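Local atomic coordinates of putative lipoprotein (Clostridium perfringens ATCC 13124, PDB entry 4R7R), a protein that is of unknown function but is probably a lipoprotein, possibly lipid-binding, has an alpha-beta fold and belongs to the DUF4883 family. Residues 13-18 with 48-53; 62-67 with 88-93. One frame throughout, in Å; residues are numbered along the deposited sequence.

Contact 1. Residues 13-18 with 48-53; sequences NLSELV and DLLKSL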
# COMPACT_ATOMS: atom_id res chain seq x y z
N ASN A 13 2.30 -12.27 -1.87
CA ASN A 13 1.53 -12.91 -0.82
C ASN A 13 0.23 -12.19 -0.55
O ASN A 13 -0.81 -12.82 -0.35
CB ASN A 13 2.35 -13.02 0.46
CG ASN A 13 3.39 -14.12 0.39
OD1 ASN A 13 3.28 -15.02 -0.45
ND2 ASN A 13 4.40 -14.05 1.24
N LEU A 14 0.27 -10.87 -0.56
CA LEU A 14 -0.93 -10.09 -0.34
C LEU A 14 -1.88 -10.34 -1.50
O LEU A 14 -3.08 -10.59 -1.31
CB LEU A 14 -0.62 -8.61 -0.21
CG LEU A 14 -1.86 -7.73 -0.08
CD1 LEU A 14 -2.61 -8.10 1.19
CD2 LEU A 14 -1.49 -6.25 -0.10
N SER A 15 -1.31 -10.32 -2.70
CA SER A 15 -2.06 -10.49 -3.94
C SER A 15 -2.84 -11.80 -3.96
O SER A 15 -3.99 -11.82 -4.41
CB SER A 15 -1.11 -10.42 -5.14
OG SER A 15 -1.80 -10.68 -6.35
N GLU A 16 -2.22 -12.87 -3.46
CA GLU A 16 -2.90 -14.16 -3.32
C GLU A 16 -4.03 -14.09 -2.29
O GLU A 16 -5.08 -14.71 -2.46
CB GLU A 16 -1.89 -15.25 -2.92
CG GLU A 16 -2.51 -16.49 -2.26
CD GLU A 16 -3.28 -17.37 -3.24
OE1 GLU A 16 -3.00 -17.29 -4.46
OE2 GLU A 16 -4.17 -18.14 -2.80
N LEU A 17 -3.81 -13.33 -1.23
CA LEU A 17 -4.81 -13.20 -0.18
C LEU A 17 -6.01 -12.32 -0.58
O LEU A 17 -7.15 -12.65 -0.25
CB LEU A 17 -4.16 -12.67 1.09
CG LEU A 17 -3.17 -13.63 1.74
CD1 LEU A 17 -2.38 -12.93 2.83
CD2 LEU A 17 -3.91 -14.82 2.30
N VAL A 18 -5.77 -11.23 -1.31
CA VAL A 18 -6.86 -10.32 -1.73
C VAL A 18 -7.78 -10.99 -2.77
O VAL A 18 -8.79 -10.42 -3.20
CB VAL A 18 -6.30 -8.99 -2.31
CG1 VAL A 18 -7.40 -7.94 -2.46
CG2 VAL A 18 -5.23 -8.43 -1.39
N ASP A 48 -7.27 -3.30 -7.81
CA ASP A 48 -7.01 -2.62 -9.07
C ASP A 48 -5.54 -2.25 -9.14
O ASP A 48 -4.90 -2.34 -10.20
CB ASP A 48 -7.90 -1.37 -9.20
CG ASP A 48 -9.38 -1.70 -9.42
OD1 ASP A 48 -9.70 -2.86 -9.78
OD2 ASP A 48 -10.23 -0.79 -9.24
N LEU A 49 -5.00 -1.85 -7.99
CA LEU A 49 -3.59 -1.48 -7.89
C LEU A 49 -2.70 -2.69 -8.15
O LEU A 49 -1.80 -2.62 -8.98
CB LEU A 49 -3.30 -0.88 -6.52
CG LEU A 49 -1.82 -0.56 -6.24
CD1 LEU A 49 -1.27 0.40 -7.26
CD2 LEU A 49 -1.65 0.00 -4.84
N LEU A 50 -2.98 -3.79 -7.45
CA LEU A 50 -2.14 -4.98 -7.52
C LEU A 50 -2.16 -5.58 -8.93
O LEU A 50 -1.14 -6.07 -9.43
CB LEU A 50 -2.60 -6.04 -6.50
CG LEU A 50 -2.50 -5.68 -5.00
CD1 LEU A 50 -2.80 -6.90 -4.13
CD2 LEU A 50 -1.14 -5.08 -4.62
N LYS A 51 -3.32 -5.53 -9.58
CA LYS A 51 -3.46 -6.10 -10.91
C LYS A 51 -2.71 -5.24 -11.94
O LYS A 51 -2.34 -5.71 -13.01
CB LYS A 51 -4.93 -6.23 -11.31
CG LYS A 51 -5.67 -7.39 -10.63
CD LYS A 51 -7.18 -7.26 -10.82
CE LYS A 51 -7.90 -8.62 -10.84
NZ LYS A 51 -7.86 -9.34 -9.54
N SER A 52 -2.50 -3.97 -11.59
CA SER A 52 -1.87 -3.04 -12.52
C SER A 52 -0.33 -3.04 -12.38
O SER A 52 0.38 -2.52 -13.25
CB SER A 52 -2.42 -1.62 -12.31
OG SER A 52 -1.84 -1.01 -11.17
N LEU A 53 0.17 -3.62 -11.29
CA LEU A 53 1.62 -3.63 -11.05
C LEU A 53 2.39 -4.47 -12.07
O LEU A 53 2.09 -5.65 -12.29
CB LEU A 53 1.95 -4.16 -9.65
CG LEU A 53 1.44 -3.34 -8.47
CD1 LEU A 53 1.91 -3.95 -7.17
CD2 LEU A 53 1.86 -1.89 -8.61

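Contact 2. Residues 62-67 with 88-93; sequences EALPNK and DDLITL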
# COMPACT_ATOMS: atom_id res chain seq x y z
N GLU A 62 15.45 1.39 0.15
CA GLU A 62 15.94 2.75 0.19
C GLU A 62 15.91 3.31 1.61
O GLU A 62 15.09 2.88 2.43
CB GLU A 62 15.10 3.66 -0.70
CG GLU A 62 15.29 3.49 -2.18
CD GLU A 62 14.57 4.58 -2.96
OE1 GLU A 62 13.83 5.36 -2.31
OE2 GLU A 62 14.76 4.67 -4.19
N ALA A 63 16.77 4.28 1.88
CA ALA A 63 16.66 5.09 3.11
C ALA A 63 15.35 5.87 3.06
O ALA A 63 14.89 6.25 1.98
CB ALA A 63 17.84 6.02 3.26
N LEU A 64 14.74 6.12 4.21
CA LEU A 64 13.39 6.69 4.19
C LEU A 64 13.28 7.99 4.95
O LEU A 64 13.99 8.21 5.92
CB LEU A 64 12.38 5.68 4.74
CG LEU A 64 12.14 4.43 3.90
CD1 LEU A 64 11.36 3.40 4.70
CD2 LEU A 64 11.40 4.78 2.60
N PRO A 65 12.37 8.87 4.50
CA PRO A 65 12.03 10.07 5.28
C PRO A 65 11.43 9.64 6.61
O PRO A 65 10.86 8.55 6.68
CB PRO A 65 11.01 10.79 4.41
CG PRO A 65 10.44 9.73 3.52
CD PRO A 65 11.56 8.77 3.28
N ASN A 66 11.55 10.48 7.62
CA ASN A 66 11.20 10.10 8.99
C ASN A 66 9.84 9.42 9.13
O ASN A 66 9.67 8.58 9.98
CB ASN A 66 11.25 11.33 9.89
CG ASN A 66 11.79 11.01 11.27
OD1 ASN A 66 11.06 10.52 12.13
ND2 ASN A 66 13.07 11.28 11.48
N LYS A 67 8.87 9.76 8.29
CA LYS A 67 7.60 9.05 8.35
C LYS A 67 6.77 9.18 7.08
O LYS A 67 6.84 10.18 6.37
CB LYS A 67 6.77 9.53 9.56
CG LYS A 67 6.20 10.94 9.47
CD LYS A 67 5.55 11.32 10.79
CE LYS A 67 5.10 12.77 10.82
NZ LYS A 67 4.42 13.09 12.11
N ASP A 88 6.35 11.27 -3.99
CA ASP A 88 6.83 10.81 -5.29
C ASP A 88 6.34 9.44 -5.70
O ASP A 88 7.01 8.78 -6.50
CB ASP A 88 8.36 10.80 -5.31
CG ASP A 88 8.95 12.18 -5.45
OD1 ASP A 88 8.19 13.18 -5.34
OD2 ASP A 88 10.18 12.26 -5.67
N ASP A 89 5.21 9.01 -5.16
CA ASP A 89 4.59 7.74 -5.54
C ASP A 89 5.39 6.53 -5.06
O ASP A 89 5.22 5.42 -5.56
CB ASP A 89 4.38 7.68 -7.06
CG ASP A 89 3.24 8.56 -7.51
OD1 ASP A 89 2.28 8.71 -6.72
OD2 ASP A 89 3.29 9.12 -8.64
N LEU A 90 6.24 6.76 -4.07
CA LEU A 90 6.93 5.69 -3.37
C LEU A 90 6.05 5.11 -2.26
O LEU A 90 5.44 5.86 -1.49
CB LEU A 90 8.26 6.21 -2.79
CG LEU A 90 9.11 5.34 -1.84
CD1 LEU A 90 9.67 4.09 -2.54
CD2 LEU A 90 10.23 6.16 -1.19
N ILE A 91 5.97 3.79 -2.17
CA ILE A 91 5.24 3.14 -1.08
C ILE A 91 6.05 1.95 -0.57
O ILE A 91 6.96 1.48 -1.25
CB ILE A 91 3.84 2.65 -1.52
CG1 ILE A 91 3.96 1.42 -2.41
CG2 ILE A 91 3.05 3.74 -2.25
CD1 ILE A 91 2.65 0.72 -2.63
N THR A 92 5.73 1.48 0.64
CA THR A 92 6.28 0.23 1.13
C THR A 92 5.10 -0.65 1.54
O THR A 92 4.01 -0.14 1.83
CB THR A 92 7.23 0.39 2.34
OG1 THR A 92 6.52 0.94 3.46
CG2 THR A 92 8.43 1.27 1.98
N LEU A 93 5.33 -1.95 1.58
CA LEU A 93 4.27 -2.92 1.76
C LEU A 93 4.83 -4.12 2.53
O LEU A 93 5.88 -4.68 2.15
CB LEU A 93 3.70 -3.34 0.40
CG LEU A 93 2.36 -4.11 0.33
CD1 LEU A 93 1.78 -4.00 -1.08
CD2 LEU A 93 2.52 -5.57 0.73

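Contact 1. Residues 13-18 with 48-53
On the side of 48-53 Leu50 makes the whole contact, pushing one methyl, CD1, from helix 45-52 into the surface of helix 9-17. CD1 lies against the backbone of Ser15, 3.7 Å from Ser15 CA, and Ser15 CB comes next at 4.0 Å. On one flank it meets a branch of Val18, with CD1 of Leu50 and CG2 of Val18 4.0 Å apart and the two side chains crossing obliquely. Leu14 approaches with its branch end, CG being 4.2 Å from Leu50 CD1 and the CD2 methyl of Leu14 hardly farther. All of this is van der Waals contact; no hydrogen bond spans the two segments.

Leu50 holds CG opposite its own carbonyl carbon (chi1 -63°), and its second torsion (chi2 -172°) turns CD1 rather than CD2 to Ser15, while CD2 lies 4.1 Å from Leu53 CD1. In Val18, CG1 takes the position opposite the backbone N (chi1 -168°), and CG2, beside that N, faces the leucine. Ser15 is small, and here the CA atoms of Ser15 and Leu50 are 6.6 Å apart.

Further out, Leu14 also rests on Tyr81 of strand 80-85 and on Leu76. Behind Leu50, Ser52 OG and N both donate to Leu49 O from the same face of that carbonyl; the OG bond is 2.7 Å long. A glycerol, probably from the crystallisation liquor, hydrogen-bonds to Leu50 O.

Because Leu50 also touches Thr11, it sits among Thr11, Leu14, Ser15 and Val18, spaced i, i+3, i+4 and i+7, with Val18 just past helix 9-17. This is a single knob-into-hole-like insertion, not an interlocked packing, and it joins two short helices of an alpha-beta fold built on an antiparallel sheet.

Contact 2. Residues 62-67 with 88-93
Leu90 of strand 90-95 meets Leu64 and Glu62 of the irregular segment 62-67 chiefly with one methyl, CD2. The apolar part is leucine on leucine: CD2 of Leu64 and CD2 of Leu90 stand 4.2 Å apart, branch against branch, and the two side chains run at a slant to each other. Leu90 places its CG opposite the backbone N (chi1 172°), which sends CG toward the segment; the second torsion (chi2 66°) folds CD1 aside and brings CD2 to Leu64. CD1 points away from Leu64 but still lies near the Glu62 carboxylate. Thr92, two residues along the same strand face, stands at the margin, with its CG2 4.5 Å from Leu64 CD1.

A polar group against a methyl makes the second kind of contact. Glu62 runs out extended beyond CG, so its carboxylate arrives beside the leucine, with OE1 3.9 Å from Leu90 CD2. This is contact without a hydrogen bond, and no hydrogen bond crosses between the segments anywhere. The backbones stay well apart, Leu64 CA and Leu90 CA being 10.0 Å from each other, so the segment rests on the strand through its side chains and does not pair with it as another strand would.

Tyr86, in the turn leading into strand 90-95, also supports Leu64 and Pro65. The strand itself is inside the antiparallel sheet, bonded through Thr92 to Asp84 of strand 80-85 and through Ile91 to Leu105 of strand 103-106. Its Leu93 reaches helix 9-17 on the other face, so segment 62-67, on its way from strand 58-59 to strand 70-75, lies across the face that this helix does not cover.

Strand 90-95 relates the two contacts, because contact 1 lies on the helix side of the sheet and contact 2 on the other. Their centres are 19 Å apart, on opposite sides of the middle of the chain, yet they touch through the strand: Leu14 CD2 of contact 1 packs 4.1 Å from Leu93 CD1 of contact 2. Leu14 therefore faces both the neighbouring helix and the sheet. Along the chain they follow in series, the pairing of 13-18 with 48-53 being complete before 62-67 begins. The glycerol, probably from the crystallisation liquor, lies about 4 Å from the Leu50 side chain in contact 1 and by itself establishes no lipid-binding site.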